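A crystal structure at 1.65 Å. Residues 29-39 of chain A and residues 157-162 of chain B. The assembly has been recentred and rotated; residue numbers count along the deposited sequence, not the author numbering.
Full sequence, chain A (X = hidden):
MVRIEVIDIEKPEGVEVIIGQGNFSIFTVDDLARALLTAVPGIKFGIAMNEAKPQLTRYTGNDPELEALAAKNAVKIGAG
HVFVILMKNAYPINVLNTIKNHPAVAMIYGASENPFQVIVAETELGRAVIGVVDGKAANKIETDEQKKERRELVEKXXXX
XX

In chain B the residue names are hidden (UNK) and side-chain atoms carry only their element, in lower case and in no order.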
ATOM      1  N   VAL A  29     -29.621  20.527  34.095  1.00 20.99           N
ATOM      2  CA  VAL A  29     -28.702  21.635  33.855  1.00 20.92           C
ATOM      3  C   VAL A  29     -27.294  21.104  33.572  1.00 21.07           C
ATOM      4  O   VAL A  29     -26.614  21.580  32.661  1.00 22.21           O
ATOM      5  CB  VAL A  29     -28.671  22.630  35.051  1.00 21.89           C
ATOM      6  CG1 VAL A  29     -27.959  22.016  36.248  1.00 21.31           C
ATOM      7  CG2 VAL A  29     -28.001  23.932  34.620  1.00 22.42           C
ATOM      8  N   ASP A  30     -26.876  20.094  34.330  1.00 21.85           N
ATOM      9  CA  ASP A  30     -25.560  19.487  34.155  1.00 22.41           C
ATOM     10  C   ASP A  30     -25.522  18.510  32.980  1.00 21.04           C
ATOM     11  O   ASP A  30     -24.599  18.532  32.168  1.00 22.25           O
ATOM     12  CB  ASP A  30     -25.147  18.722  35.419  1.00 23.16           C
ATOM     13  CG  ASP A  30     -24.559  19.618  36.499  1.00 24.45           C
ATOM     14  OD1 ASP A  30     -24.588  20.860  36.358  1.00 23.68           O
ATOM     15  OD2 ASP A  30     -24.061  19.060  37.503  1.00 25.40           O
ATOM     16  N   ASP A  31     -26.527  17.645  32.895  1.00 20.74           N
ATOM     17  CA  ASP A  31     -26.563  16.641  31.840  1.00 20.49           C
ATOM     18  C   ASP A  31     -26.686  17.225  30.436  1.00 20.40           C
ATOM     19  O   ASP A  31     -26.073  16.722  29.491  1.00 21.05           O
ATOM     20  CB  ASP A  31     -27.700  15.654  32.097  1.00 20.75           C
ATOM     21  CG  ASP A  31     -27.471  14.327  31.410  1.00 22.83           C
ATOM     22  OD1 ASP A  31     -26.511  13.625  31.793  1.00 22.85           O
ATOM     23  OD2 ASP A  31     -28.241  13.983  30.489  1.00 22.17           O
ATOM     24  N   LEU A  32     -27.476  18.283  30.292  1.00 20.89           N
ATOM     25  CA  LEU A  32     -27.635  18.911  28.985  1.00 21.37           C
ATOM     26  C   LEU A  32     -26.333  19.631  28.628  1.00 21.31           C
ATOM     27  O   LEU A  32     -25.951  19.706  27.457  1.00 20.89           O
ATOM     28  CB  LEU A  32     -28.817  19.884  29.010  1.00 22.49           C
ATOM     29  CG  LEU A  32     -29.231  20.566  27.702  1.00 25.07           C
ATOM     30  CD1 LEU A  32     -29.340  19.545  26.571  1.00 23.80           C
ATOM     31  CD2 LEU A  32     -30.561  21.285  27.924  1.00 25.55           C
ATOM     32  N   ALA A  33     -25.645  20.156  29.638  1.00 21.21           N
ATOM     33  CA  ALA A  33     -24.374  20.837  29.391  1.00 20.41           C
ATOM     34  C   ALA A  33     -23.386  19.819  28.820  1.00 21.03           C
ATOM     35  O   ALA A  33     -22.678  20.098  27.850  1.00 21.02           O
ATOM     36  CB  ALA A  33     -23.823  21.435  30.696  1.00 19.07           C
ATOM     37  N   ARG A  34     -23.341  18.634  29.423  1.00 20.98           N
ATOM     38  CA  ARG A  34     -22.445  17.586  28.955  1.00 21.75           C
ATOM     39  C   ARG A  34     -22.799  17.210  27.518  1.00 21.56           C
ATOM     40  O   ARG A  34     -21.916  16.993  26.687  1.00 21.19           O
ATOM     41  CB  ARG A  34     -22.531  16.350  29.863  1.00 23.76           C
ATOM     42  CG  ARG A  34     -21.851  16.524  31.225  1.00 28.51           C
ATOM     43  CD  ARG A  34     -21.716  15.186  31.959  1.00 32.36           C
ATOM     44  NE  ARG A  34     -22.996  14.666  32.437  1.00 36.76           N
ATOM     45  CZ  ARG A  34     -23.543  14.980  33.609  1.00 40.39           C
ATOM     46  NH1 ARG A  34     -22.919  15.814  34.434  1.00 40.89           N
ATOM     47  NH2 ARG A  34     -24.717  14.463  33.958  1.00 38.57           N
ATOM     48  N   ALA A  35     -24.096  17.153  27.224  1.00 19.92           N
ATOM     49  CA  ALA A  35     -24.546  16.813  25.879  1.00 20.07           C
ATOM     50  C   ALA A  35     -24.082  17.854  24.861  1.00 19.32           C
ATOM     51  O   ALA A  35     -23.654  17.506  23.761  1.00 19.19           O
ATOM     52  CB  ALA A  35     -26.066  16.690  25.856  1.00 20.58           C
ATOM     53  N   LEU A  36     -24.161  19.131  25.225  1.00 20.64           N
ATOM     54  CA  LEU A  36     -23.735  20.199  24.318  1.00 20.54           C
ATOM     55  C   LEU A  36     -22.262  20.067  23.939  1.00 21.04           C
ATOM     56  O   LEU A  36     -21.870  20.381  22.811  1.00 20.28           O
ATOM     57  CB  LEU A  36     -23.989  21.575  24.947  1.00 19.83           C
ATOM     58  CG  LEU A  36     -25.452  22.033  24.958  1.00 21.90           C
ATOM     59  CD1 LEU A  36     -25.611  23.286  25.803  1.00 22.06           C
ATOM     60  CD2 LEU A  36     -25.907  22.284  23.522  1.00 22.40           C
ATOM     61  N   LEU A  37     -21.441  19.603  24.876  1.00 20.48           N
ATOM     62  CA  LEU A  37     -20.020  19.424  24.595  1.00 20.63           C
ATOM     63  C   LEU A  37     -19.775  18.406  23.477  1.00 20.71           C
ATOM     64  O   LEU A  37     -18.756  18.468  22.791  1.00 21.48           O
ATOM     65  CB  LEU A  37     -19.283  18.982  25.863  1.00 21.04           C
ATOM     66  CG  LEU A  37     -19.173  20.061  26.940  1.00 21.53           C
ATOM     67  CD1 LEU A  37     -18.728  19.446  28.262  1.00 22.91           C
ATOM     68  CD2 LEU A  37     -18.194  21.131  26.471  1.00 21.50           C
ATOM     69  N   THR A  38     -20.712  17.478  23.280  1.00 20.32           N
ATOM     70  CA  THR A  38     -20.555  16.464  22.240  1.00 19.23           C
ATOM     71  C   THR A  38     -21.007  16.930  20.855  1.00 19.87           C
ATOM     72  O   THR A  38     -20.710  16.276  19.853  1.00 20.48           O
ATOM     73  CB  THR A  38     -21.350  15.173  22.568  1.00 20.39           C
ATOM     74  OG1 THR A  38     -22.749  15.403  22.353  1.00 20.29           O
ATOM     75  CG2 THR A  38     -21.123  14.756  24.015  1.00 19.23           C
ATOM     76  N   ALA A  39     -21.711  18.055  20.798  1.00 19.96           N
ATOM     77  CA  ALA A  39     -22.226  18.563  19.525  1.00 20.74           C
ATOM     78  C   ALA A  39     -21.179  19.172  18.596  1.00 22.05           C
ATOM     79  O   ALA A  39     -21.154  18.863  17.406  1.00 21.47           O
ATOM     80  CB  ALA A  39     -23.339  19.568  19.784  1.00 19.83           C
TER
ATOM     81  N   UNK B 157      -9.479  16.389  27.992  1.00 31.56           N
ATOM     82  CA  UNK B 157      -9.765  16.538  26.570  1.00 31.99           C
ATOM     83  C   UNK B 157     -10.726  17.702  26.329  1.00 31.07           C
ATOM     84  O   UNK B 157     -10.724  18.305  25.253  1.00 31.38           O
ATOM     85  c   UNK B 157      -9.313  14.145  25.927  1.00 34.38           C
ATOM     86  c   UNK B 157     -10.938  15.503  24.590  1.00 34.42           C
ATOM     87  c   UNK B 157      -9.825  12.812  25.409  1.00 35.15           C
ATOM     88  c   UNK B 157     -10.378  15.242  25.982  1.00 32.91           C
ATOM     89  N   UNK B 158     -11.543  18.015  27.330  1.00 30.06           N
ATOM     90  CA  UNK B 158     -12.487  19.111  27.198  1.00 28.83           C
ATOM     91  C   UNK B 158     -13.886  18.790  27.694  1.00 28.78           C
ATOM     92  O   UNK B 158     -14.750  19.667  27.752  1.00 26.54           O
ATOM     93  N   UNK B 159     -14.121  17.534  28.050  1.00 28.05           N
ATOM     94  CA  UNK B 159     -15.430  17.126  28.545  1.00 27.60           C
ATOM     95  C   UNK B 159     -15.522  17.376  30.046  1.00 28.34           C
ATOM     96  O   UNK B 159     -15.447  16.454  30.861  1.00 28.58           O
ATOM     97  c   UNK B 159     -15.806  15.432  26.712  1.00 26.27           C
ATOM     98  c   UNK B 159     -17.092  15.630  24.662  1.00 26.17           C
ATOM     99  c   UNK B 159     -15.676  15.652  28.204  1.00 27.47           C
ATOM    100  c   UNK B 159     -14.718  15.003  25.953  1.00 27.12           C
ATOM    101  c   UNK B 159     -16.995  15.739  26.046  1.00 27.07           C
ATOM    102  o   UNK B 159     -16.071  15.121  22.554  1.00 29.80           O
ATOM    103  c   UNK B 159     -15.992  15.210  23.928  1.00 27.53           C
ATOM    104  c   UNK B 159     -14.802  14.892  24.568  1.00 26.78           C
ATOM    105  N   UNK B 160     -15.675  18.651  30.394  1.00 27.96           N
ATOM    106  CA  UNK B 160     -15.772  19.073  31.783  1.00 29.36           C
ATOM    107  C   UNK B 160     -16.638  20.323  31.898  1.00 28.49           C
ATOM    108  O   UNK B 160     -16.565  21.221  31.057  1.00 28.74           O
ATOM    109  c   UNK B 160     -14.374  19.700  33.827  1.00 35.05           C
ATOM    110  c   UNK B 160     -13.017  20.455  35.785  1.00 40.91           C
ATOM    111  n   UNK B 160     -14.129  21.368  36.181  1.00 42.47           N
ATOM    112  c   UNK B 160     -13.014  20.191  34.288  1.00 39.12           C
ATOM    113  c   UNK B 160     -14.380  19.377  32.340  1.00 31.87           C
ATOM    114  N   UNK B 161     -17.456  20.374  32.943  1.00 27.97           N
ATOM    115  CA  UNK B 161     -18.327  21.519  33.177  1.00 27.41           C
ATOM    116  C   UNK B 161     -18.026  22.110  34.552  1.00 28.76           C
ATOM    117  O   UNK B 161     -17.486  21.423  35.421  1.00 28.37           O
ATOM    118  c   UNK B 161     -19.814  21.112  33.106  1.00 27.29           C
ATOM    119  c   UNK B 161     -20.128  20.071  34.186  1.00 26.96           C
ATOM    120  c   UNK B 161     -20.125  20.549  31.725  1.00 26.21           C
ATOM    121  c   UNK B 161     -21.580  19.625  34.212  1.00 25.02           C
ATOM    122  N   UNK B 162     -18.367  23.380  34.742  1.00 29.74           N
ATOM    123  CA  UNK B 162     -18.121  24.057  36.013  1.00 30.56           C
ATOM    124  C   UNK B 162     -19.175  23.735  37.062  1.00 30.70           C
ATOM    125  O   UNK B 162     -20.379  23.835  36.752  1.00 29.81           O
ATOM    126  OXT UNK B 162     -18.776  23.409  38.197  1.00 30.66           O
ATOM    127  c   UNK B 162     -16.882  25.997  34.957  1.00 36.63           C
ATOM    128  o   UNK B 162     -15.746  25.571  35.267  1.00 39.08           O
ATOM    129  o   UNK B 162     -17.084  26.760  33.989  1.00 37.52           O
ATOM    130  c   UNK B 162     -18.062  25.572  35.806  1.00 33.22           C
TER
HETATM  131  O   HOH W   1     -17.135  17.169  20.742  1.00 23.15           O

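Position 157 of chain B carries four side-chain carbons and no heteroatom. The chain forks at the first carbon, and one arm runs on for two carbons while the other stops at one. All of these atoms are out of reach of the chain A helix, so the branching alone identifies Ile B157, with chi1 in the m well and chi2 in t.

Position 158 has no side-chain atoms. Its phi is positive (135°), and it is the first residue to leave helical geometry after a helix, in a Schellman motif. Its carbonyl O lies 4.0 Å from CD2 of Leu A37. A CB at these backbone angles would be jammed against the carbonyl O of the preceding residue, whereas nothing of the chain A stretch would lie within 5.5 Å of it. The requirement is therefore set by the local backbone, and the residue is Gly B158.

At position 159 one carbon leads to a six-carbon ring bearing a single oxygen, and ring carbons lie against Leu A37 and Thr A38. The residue is Tyr B159. Although its CA-to-CB bond points sideways, the side chain, with chi1 at -67°, brings the ring against these two residues. CD1 of Tyr B159 packs 4.0 Å from CB of Leu A37, and CE1 of Tyr B159 lies 3.8 Å from O of Leu A37 and 4.2 Å from CG2 of Thr A38. The hydroxyl does not bond directly to the helix; the O of a water lies 2.9 Å from OH of Tyr B159 and 2.9 Å from O of Leu A37, to which it donates a hydrogen bond.

Position 160 shows four carbons in a row ending in nitrogen. Its backbone takes part in the contact, with N of position 160 3.8 Å from CD1 of Leu A37, but its CA-to-CB bond points away from the chain A stretch. The unbranched chain defines Lys B160. CB of Lys B160 is its nearest side-chain atom, 6.0 Å from CD1 of Leu A37. NZ of Lys B160 makes a weak hydrogen bond to O of position 161, at 3.4 Å.

Position 161 again has four carbons forked at the first, with one arm two carbons long, but here the CA-to-CB bond points toward the chain A stretch, and the carbons touch Asp A30, Ala A33, Arg A34 and Leu A37. This is Ile B161, with chi1 in p. CG2 of Ile B161 touches CB of Ala A33 and CD1 of Leu A37, each at 3.9 Å, while CD1 of Ile B161 lies 3.8 Å from CG of Asp A30 and 4.0 Å from NH1 of Arg A34.

Position 162 has two side-chain carbons, the second carrying two oxygens, and ends in a free carboxylate. Its CA-to-CB bond points away from the chain A stretch. It is Asp B162.

The contact is thus chiefly apolar. No direct hydrogen bond or salt bridge joins the two stretches, which together bury 345 Å². Ile B161 covers Ala A33 and reaches Asp A30 and Arg A34, Tyr B159 packs against Leu A37 and Thr A38, and Leu A37 touches every residue from Gly B158 to Ile B161. The bridging water adds a polar link beside this packing.

Chain B (157-162) IGYKID
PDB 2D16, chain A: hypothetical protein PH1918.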